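Local coordinates for protein uricase (Arthrobacter globiformis, PDB 2YZC) that catalyses the oxidation of uric acid by molecular oxygen to 5-hydroxyisourate, releasing hydrogen peroxide, on the route to allantoin, at residues A[25-30]-A[73-78]; A[191-196]-A[239-244]. All coordinates share one frame; numbering follows the deposited sequence.

Contact 1 (A[25-30]-A[73-78]); sequences VRLVKV and TVYAFA
Tyr75 reaches from its helix to the strand and makes the hydrogen bond of this contact: its OH donates to the backbone O of Arg26 at 2.7 Å. The hydroxyl stands above the carbonyl plane, about 48° out of it, while the carbonyl oxygen itself lies in the plane of the ring, at its edge. Apolar contacts flank the ring. Val25 meets the phenol tip to tip, CG1 coming to 3.5 Å from Tyr75 CZ, and the same methyl reaches CG1 of Val74. Leu27 slides past the tyrosine in the opposite direction, with CD1 at the ring edge, 3.9 Å from Tyr75 CD1. With CG anti to the backbone N (chi1 158°), Leu27 points its branched end at the helix, and both methyls come to 3.7 Å from Ala78 CB. Further along, Lys29 lays its aliphatic chain by the last turn of the helix, CE 3.2 Å from Ala78 O; its NZ bonds to Val30 O and makes a salt bridge to Glu267 of a second subunit. The axes of segments 25-30 and 73-78 are 10° apart and approach to 9.7 Å; they belong to strand 13-31 and helix 67-78, so this is helix-on-sheet packing against the antiparallel uricase sheet.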
ATOM      1  N   VAL A  25       0.242  17.806   4.285  1.00 13.93           N
ATOM      2  CA  VAL A  25       0.799  18.381   5.507  1.00 14.30           C
ATOM      3  C   VAL A  25      -0.035  17.743   6.621  1.00 15.98           C
ATOM      4  O   VAL A  25      -1.224  18.034   6.759  1.00 15.82           O
ATOM      5  CB  VAL A  25       0.623  19.914   5.531  1.00 16.01           C
ATOM      6  CG1 VAL A  25       1.072  20.481   6.882  1.00 15.70           C
ATOM      7  CG2 VAL A  25       1.435  20.539   4.403  1.00 15.27           C
ATOM      8  N   ARG A  26       0.580  16.853   7.394  1.00 16.93           N
ATOM      9  CA  ARG A  26      -0.133  16.169   8.469  1.00 17.90           C
ATOM     10  C   ARG A  26      -0.194  17.024   9.722  1.00 17.65           C
ATOM     11  O   ARG A  26       0.832  17.379  10.312  1.00 19.28           O
ATOM     12  CB  ARG A  26       0.528  14.820   8.755  1.00 18.14           C
ATOM     13  CG  ARG A  26       0.307  13.804   7.638  1.00 19.31           C
ATOM     14  CD  ARG A  26      -1.103  13.214   7.680  1.00 21.11           C
ATOM     15  NE  ARG A  26      -1.285  12.327   8.830  1.00 23.18           N
ATOM     16  CZ  ARG A  26      -1.962  12.637   9.933  1.00 23.91           C
ATOM     17  NH1 ARG A  26      -2.058  11.754  10.920  1.00 26.34           N
ATOM     18  NH2 ARG A  26      -2.549  13.818  10.053  1.00 24.40           N
ATOM     19  N   LEU A  27      -1.417  17.347  10.122  1.00 17.71           N
ATOM     20  CA  LEU A  27      -1.650  18.192  11.278  1.00 18.65           C
ATOM     21  C   LEU A  27      -2.549  17.568  12.328  1.00 16.94           C
ATOM     22  O   LEU A  27      -3.571  16.971  12.010  1.00 17.70           O
ATOM     23  CB  LEU A  27      -2.291  19.514  10.828  1.00 16.93           C
ATOM     24  CG  LEU A  27      -3.067  20.304  11.896  1.00 17.98           C
ATOM     25  CD1 LEU A  27      -2.090  21.018  12.838  1.00 16.78           C
ATOM     26  CD2 LEU A  27      -3.973  21.319  11.214  1.00 21.14           C
ATOM     27  N   VAL A  28      -2.153  17.713  13.585  1.00 17.90           N
ATOM     28  CA  VAL A  28      -2.972  17.246  14.685  1.00 17.20           C
ATOM     29  C   VAL A  28      -3.123  18.455  15.593  1.00 18.88           C
ATOM     30  O   VAL A  28      -2.130  19.011  16.067  1.00 17.96           O
ATOM     31  CB  VAL A  28      -2.324  16.075  15.452  1.00 19.12           C
ATOM     32  CG1 VAL A  28      -3.078  15.823  16.755  1.00 20.26           C
ATOM     33  CG2 VAL A  28      -2.377  14.817  14.602  1.00 17.27           C
ATOM     34  N   LYS A  29      -4.366  18.888  15.788  1.00 18.55           N
ATOM     35  CA  LYS A  29      -4.657  20.029  16.647  1.00 19.61           C
ATOM     36  C   LYS A  29      -5.343  19.533  17.912  1.00 20.27           C
ATOM     37  O   LYS A  29      -6.420  18.932  17.856  1.00 18.64           O
ATOM     38  CB  LYS A  29      -5.577  21.026  15.937  1.00 19.57           C
ATOM     39  CG  LYS A  29      -6.026  22.200  16.817  1.00 21.83           C
ATOM     40  CD  LYS A  29      -4.838  23.023  17.290  1.00 22.82           C
ATOM     41  CE  LYS A  29      -5.267  24.229  18.121  1.00 24.67           C
ATOM     42  NZ  LYS A  29      -5.860  23.845  19.431  1.00 25.42           N
ATOM     43  N   VAL A  30      -4.706  19.769  19.051  1.00 18.52           N
ATOM     44  CA  VAL A  30      -5.282  19.353  20.318  1.00 20.11           C
ATOM     45  C   VAL A  30      -5.919  20.559  20.994  1.00 21.31           C
ATOM     46  O   VAL A  30      -5.304  21.621  21.091  1.00 19.78           O
ATOM     47  CB  VAL A  30      -4.213  18.774  21.279  1.00 21.36           C
ATOM     48  CG1 VAL A  30      -4.868  18.387  22.600  1.00 19.66           C
ATOM     49  CG2 VAL A  30      -3.537  17.565  20.651  1.00 22.25           C
ATOM     50  N   THR A  73       2.173  28.235   7.028  1.00 16.48           N
ATOM     51  CA  THR A  73       0.910  28.944   7.193  1.00 18.97           C
ATOM     52  C   THR A  73      -0.179  28.026   7.736  1.00 18.95           C
ATOM     53  O   THR A  73      -1.001  28.444   8.550  1.00 19.14           O
ATOM     54  CB  THR A  73       0.464  29.575   5.862  1.00 18.62           C
ATOM     55  OG1 THR A  73       1.525  30.399   5.353  1.00 19.54           O
ATOM     56  CG2 THR A  73      -0.770  30.435   6.068  1.00 19.11           C
ATOM     57  N   VAL A  74      -0.179  26.772   7.289  1.00 19.82           N
ATOM     58  CA  VAL A  74      -1.154  25.791   7.766  1.00 19.11           C
ATOM     59  C   VAL A  74      -1.020  25.604   9.281  1.00 18.90           C
ATOM     60  O   VAL A  74      -2.009  25.634  10.015  1.00 18.51           O
ATOM     61  CB  VAL A  74      -0.950  24.424   7.075  1.00 20.92           C
ATOM     62  CG1 VAL A  74      -1.828  23.361   7.729  1.00 20.67           C
ATOM     63  CG2 VAL A  74      -1.285  24.545   5.594  1.00 21.48           C
ATOM     64  N   TYR A  75       0.206  25.411   9.754  1.00 17.61           N
ATOM     65  CA  TYR A  75       0.420  25.221  11.186  1.00 16.49           C
ATOM     66  C   TYR A  75       0.133  26.500  11.979  1.00 17.03           C
ATOM     67  O   TYR A  75      -0.457  26.448  13.057  1.00 18.12           O
ATOM     68  CB  TYR A  75       1.851  24.731  11.444  1.00 16.25           C
ATOM     69  CG  TYR A  75       2.076  23.298  11.001  1.00 16.71           C
ATOM     70  CD1 TYR A  75       1.335  22.257  11.560  1.00 18.80           C
ATOM     71  CD2 TYR A  75       3.006  22.984  10.007  1.00 18.67           C
ATOM     72  CE1 TYR A  75       1.504  20.939  11.142  1.00 15.61           C
ATOM     73  CE2 TYR A  75       3.189  21.660   9.576  1.00 16.71           C
ATOM     74  CZ  TYR A  75       2.433  20.651  10.149  1.00 17.74           C
ATOM     75  OH  TYR A  75       2.591  19.352   9.734  1.00 18.42           O
ATOM     76  N   ALA A  76       0.542  27.647  11.447  1.00 17.53           N
ATOM     77  CA  ALA A  76       0.304  28.918  12.129  1.00 19.62           C
ATOM     78  C   ALA A  76      -1.196  29.152  12.283  1.00 19.12           C
ATOM     79  O   ALA A  76      -1.658  29.577  13.343  1.00 19.45           O
ATOM     80  CB  ALA A  76       0.936  30.074  11.347  1.00 17.50           C
ATOM     81  N   PHE A  77      -1.960  28.864  11.235  1.00 16.77           N
ATOM     82  CA  PHE A  77      -3.398  29.065  11.306  1.00 18.82           C
ATOM     83  C   PHE A  77      -4.062  28.069  12.244  1.00 19.06           C
ATOM     84  O   PHE A  77      -5.051  28.404  12.894  1.00 18.86           O
ATOM     85  CB  PHE A  77      -4.043  28.972   9.912  1.00 18.77           C
ATOM     86  CG  PHE A  77      -3.906  30.229   9.085  1.00 22.90           C
ATOM     87  CD1 PHE A  77      -4.669  30.398   7.931  1.00 24.67           C
ATOM     88  CD2 PHE A  77      -3.020  31.240   9.453  1.00 23.52           C
ATOM     89  CE1 PHE A  77      -4.554  31.554   7.156  1.00 24.59           C
ATOM     90  CE2 PHE A  77      -2.897  32.402   8.684  1.00 25.45           C
ATOM     91  CZ  PHE A  77      -3.666  32.558   7.534  1.00 25.11           C
ATOM     92  N   ALA A  78      -3.511  26.858  12.330  1.00 17.17           N
ATOM     93  CA  ALA A  78      -4.084  25.826  13.194  1.00 18.22           C
ATOM     94  C   ALA A  78      -4.038  26.245  14.659  1.00 18.65           C
ATOM     95  O   ALA A  78      -4.894  25.856  15.447  1.00 17.11           O
ATOM     96  CB  ALA A  78      -3.344  24.502  13.006  1.00 20.18           C
TER

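Contact 2 (A[191-196]-A[239-244]); sequences RYNTVE and EIDEIK
Arg191 and Glu242 meet with their flat ends almost perpendicular, the guanidinium and carboxylate planes 82° apart. NE points straight at Glu242 OE1, 2.8 Å away with an N-H...O angle of 173°; OE1 lies in the guanidinium plane and receives NE on its anti lone pair, the one away from OE2. The arginine chain is extended as far as CD and then bends at chi3 (70°), which turns NE back toward the neighbouring strand. OE1 also accepts from Trp295 NE1, so two donors grip one carboxylate oxygen. Asp241 approaches the guanidinium differently: its CB lies over one face, 3.5 Å from Arg191 NH2, and its carboxylate is also turned steeply against the guanidinium. The ion pair from NH2 to Asp241 OD2 is long at 3.5 Å, but a water joins the same two atoms, donating to OD2 at 2.6 Å and accepting from NH2. Two acidic groups thus share one arginine and would be expected to stabilise its positive charge.

Tyr192 stands with Ile240 on the other face of the sheet, the two side chains crossing obliquely with CE1 3.8 Å from Ile240 CG1. Glu239 O lies in the plane of the tyrosine ring, at its edge, and accepts from Asn193 N at 2.8 Å. Asp241 N donates to Arg191 O.

Here the end of strand 182-192 pairs antiparallel with the start of strand 240-254. Helix 199-216 packs on the Tyr192 and Ile240 face, while strands 143-157 and 276-285 continue the sheet to either side.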
ATOM      1  N   ARG A 191     -21.118  18.662  -3.970  1.00 19.07           N
ATOM      2  CA  ARG A 191     -20.783  20.074  -4.079  1.00 18.19           C
ATOM      3  C   ARG A 191     -21.863  20.967  -3.480  1.00 19.54           C
ATOM      4  O   ARG A 191     -23.037  20.850  -3.824  1.00 17.95           O
ATOM      5  CB  ARG A 191     -20.576  20.447  -5.547  1.00 19.06           C
ATOM      6  CG  ARG A 191     -20.237  21.923  -5.773  1.00 19.04           C
ATOM      7  CD  ARG A 191     -19.882  22.189  -7.232  1.00 21.42           C
ATOM      8  NE  ARG A 191     -21.032  22.076  -8.128  1.00 21.01           N
ATOM      9  CZ  ARG A 191     -21.993  22.992  -8.229  1.00 22.64           C
ATOM     10  NH1 ARG A 191     -21.948  24.091  -7.487  1.00 23.22           N
ATOM     11  NH2 ARG A 191     -22.997  22.816  -9.077  1.00 23.13           N
ATOM     12  N   TYR A 192     -21.454  21.860  -2.584  1.00 18.11           N
ATOM     13  CA  TYR A 192     -22.381  22.782  -1.952  1.00 19.46           C
ATOM     14  C   TYR A 192     -22.578  23.984  -2.866  1.00 19.79           C
ATOM     15  O   TYR A 192     -21.652  24.395  -3.562  1.00 20.24           O
ATOM     16  CB  TYR A 192     -21.823  23.247  -0.606  1.00 18.25           C
ATOM     17  CG  TYR A 192     -21.715  22.145   0.426  1.00 18.00           C
ATOM     18  CD1 TYR A 192     -22.844  21.438   0.838  1.00 18.41           C
ATOM     19  CD2 TYR A 192     -20.489  21.820   1.007  1.00 19.72           C
ATOM     20  CE1 TYR A 192     -22.761  20.439   1.806  1.00 19.00           C
ATOM     21  CE2 TYR A 192     -20.392  20.821   1.979  1.00 19.46           C
ATOM     22  CZ  TYR A 192     -21.534  20.138   2.372  1.00 19.34           C
ATOM     23  OH  TYR A 192     -21.455  19.161   3.335  1.00 19.15           O
ATOM     24  N   ASN A 193     -23.783  24.544  -2.875  1.00 21.97           N
ATOM     25  CA  ASN A 193     -24.047  25.712  -3.707  1.00 23.78           C
ATOM     26  C   ASN A 193     -23.893  26.996  -2.894  1.00 24.53           C
ATOM     27  O   ASN A 193     -24.198  28.091  -3.372  1.00 24.10           O
ATOM     28  CB  ASN A 193     -25.448  25.627  -4.332  1.00 21.76           C
ATOM     29  CG  ASN A 193     -26.524  25.279  -3.326  1.00 22.28           C
ATOM     30  OD1 ASN A 193     -27.426  24.490  -3.621  1.00 28.05           O
ATOM     31  ND2 ASN A 193     -26.452  25.870  -2.143  1.00 20.23           N
ATOM     32  N   THR A 194     -23.401  26.845  -1.666  1.00 25.27           N
ATOM     33  CA  THR A 194     -23.183  27.969  -0.760  1.00 26.49           C
ATOM     34  C   THR A 194     -22.192  27.561   0.325  1.00 27.48           C
ATOM     35  O   THR A 194     -22.096  26.383   0.660  1.00 26.83           O
ATOM     36  CB  THR A 194     -24.488  28.397  -0.067  1.00 28.21           C
ATOM     37  OG1 THR A 194     -24.201  29.428   0.886  1.00 28.65           O
ATOM     38  CG2 THR A 194     -25.123  27.213   0.659  1.00 28.13           C
ATOM     39  N   VAL A 195     -21.463  28.528   0.876  1.00 26.54           N
ATOM     40  CA  VAL A 195     -20.500  28.219   1.928  1.00 27.70           C
ATOM     41  C   VAL A 195     -21.114  28.332   3.324  1.00 28.49           C
ATOM     42  O   VAL A 195     -20.448  28.042   4.315  1.00 28.55           O
ATOM     43  CB  VAL A 195     -19.249  29.135   1.862  1.00 28.30           C
ATOM     44  CG1 VAL A 195     -18.560  28.976   0.513  1.00 29.35           C
ATOM     45  CG2 VAL A 195     -19.641  30.584   2.098  1.00 29.94           C
ATOM     46  N   GLU A 196     -22.372  28.750   3.417  1.00 27.60           N
ATOM     47  CA  GLU A 196     -22.991  28.845   4.732  1.00 30.62           C
ATOM     48  C   GLU A 196     -23.733  27.544   5.021  1.00 29.78           C
ATOM     49  O   GLU A 196     -24.947  27.423   4.850  1.00 29.33           O
ATOM     50  CB  GLU A 196     -23.912  30.072   4.832  1.00 34.61           C
ATOM     51  CG  GLU A 196     -25.204  30.017   4.059  1.00 39.52           C
ATOM     52  CD  GLU A 196     -25.976  31.330   4.144  1.00 43.67           C
ATOM     53  OE1 GLU A 196     -25.602  32.287   3.428  1.00 44.34           O
ATOM     54  OE2 GLU A 196     -26.946  31.404   4.932  1.00 44.33           O
ATOM     55  N   GLU A 239     -28.751  22.795   0.142  1.00 23.62           N
ATOM     56  CA  GLU A 239     -27.429  23.364  -0.082  1.00 24.93           C
ATOM     57  C   GLU A 239     -26.538  22.527  -0.993  1.00 22.73           C
ATOM     58  O   GLU A 239     -25.432  22.947  -1.330  1.00 23.65           O
ATOM     59  CB  GLU A 239     -26.708  23.611   1.250  1.00 27.64           C
ATOM     60  CG  GLU A 239     -26.840  22.491   2.266  1.00 35.88           C
ATOM     61  CD  GLU A 239     -28.176  22.523   2.980  1.00 39.62           C
ATOM     62  OE1 GLU A 239     -28.476  23.554   3.624  1.00 44.18           O
ATOM     63  OE2 GLU A 239     -28.925  21.526   2.898  1.00 40.90           O
ATOM     64  N   ILE A 240     -27.009  21.348  -1.387  1.00 19.81           N
ATOM     65  CA  ILE A 240     -26.223  20.491  -2.267  1.00 18.93           C
ATOM     66  C   ILE A 240     -26.763  20.525  -3.696  1.00 18.43           C
ATOM     67  O   ILE A 240     -27.946  20.287  -3.927  1.00 20.41           O
ATOM     68  CB  ILE A 240     -26.210  19.026  -1.755  1.00 18.68           C
ATOM     69  CG1 ILE A 240     -25.538  18.965  -0.375  1.00 16.67           C
ATOM     70  CG2 ILE A 240     -25.481  18.135  -2.757  1.00 17.12           C
ATOM     71  CD1 ILE A 240     -25.490  17.559   0.248  1.00 15.11           C
ATOM     72  N   ASP A 241     -25.894  20.828  -4.656  1.00 20.43           N
ATOM     73  CA  ASP A 241     -26.312  20.876  -6.057  1.00 21.57           C
ATOM     74  C   ASP A 241     -26.114  19.565  -6.795  1.00 20.89           C
ATOM     75  O   ASP A 241     -26.813  19.280  -7.772  1.00 20.27           O
ATOM     76  CB  ASP A 241     -25.560  21.977  -6.801  1.00 25.00           C
ATOM     77  CG  ASP A 241     -26.368  23.252  -6.918  1.00 28.04           C
ATOM     78  OD1 ASP A 241     -27.486  23.299  -6.362  1.00 30.50           O
ATOM     79  OD2 ASP A 241     -25.880  24.201  -7.565  1.00 30.09           O
ATOM     80  N   GLU A 242     -25.157  18.766  -6.342  1.00 18.37           N
ATOM     81  CA  GLU A 242     -24.891  17.501  -6.996  1.00 18.29           C
ATOM     82  C   GLU A 242     -24.012  16.606  -6.144  1.00 18.03           C
ATOM     83  O   GLU A 242     -23.261  17.071  -5.292  1.00 16.23           O
ATOM     84  CB  GLU A 242     -24.200  17.738  -8.339  1.00 19.47           C
ATOM     85  CG  GLU A 242     -22.968  18.629  -8.233  1.00 24.32           C
ATOM     86  CD  GLU A 242     -22.241  18.782  -9.551  1.00 25.66           C
ATOM     87  OE1 GLU A 242     -21.426  19.724  -9.675  1.00 24.47           O
ATOM     88  OE2 GLU A 242     -22.479  17.956 -10.458  1.00 28.29           O
ATOM     89  N   ILE A 243     -24.126  15.312  -6.382  1.00 18.17           N
ATOM     90  CA  ILE A 243     -23.318  14.349  -5.661  1.00 18.31           C
ATOM     91  C   ILE A 243     -22.829  13.347  -6.688  1.00 17.68           C
ATOM     92  O   ILE A 243     -23.581  12.920  -7.568  1.00 20.39           O
ATOM     93  CB  ILE A 243     -24.130  13.643  -4.553  1.00 18.21           C
ATOM     94  CG1 ILE A 243     -23.245  12.613  -3.839  1.00 19.08           C
ATOM     95  CG2 ILE A 243     -25.365  12.978  -5.144  1.00 19.54           C
ATOM     96  CD1 ILE A 243     -23.883  11.997  -2.620  1.00 19.52           C
ATOM     97  N   LYS A 244     -21.551  13.007  -6.599  1.00 18.93           N
ATOM     98  CA  LYS A 244     -20.953  12.054  -7.513  1.00 18.86           C
ATOM     99  C   LYS A 244     -20.506  10.862  -6.699  1.00 21.83           C
ATOM    100  O   LYS A 244     -19.974  11.022  -5.603  1.00 15.66           O
ATOM    101  CB  LYS A 244     -19.742  12.658  -8.218  1.00 22.25           C
ATOM    102  CG  LYS A 244     -20.074  13.798  -9.159  1.00 24.52           C
ATOM    103  CD  LYS A 244     -18.850  14.224  -9.947  1.00 25.85           C
ATOM    104  CE  LYS A 244     -19.238  15.143 -11.095  1.00 29.27           C
ATOM    105  NZ  LYS A 244     -18.066  15.421 -11.967  1.00 32.40           N
TER
HETATM  106  O   HOH W   1     -25.186  24.994  -9.954  1.00 48.41           O

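In the fold
Contact 1 and contact 2 both reach the same antiparallel sheet but lie in the two different uricase sequence ranges, the first closing in the chain before the second opens. Their centres are 26 Å apart and their nearest atoms about 16 Å, so they do not touch. Contact 1 is the one near the catalytic machinery: the side chain of Val25 lies about 4 Å from that of Lys22 and about 8 Å from that of Thr67, both assigned to the charge relay system, and about 10 Å from a bound allantoate. It also borders two other subunits. Contact 2 lies away from the active site and the ligand pocket, and no other subunit of the tetramer touches it.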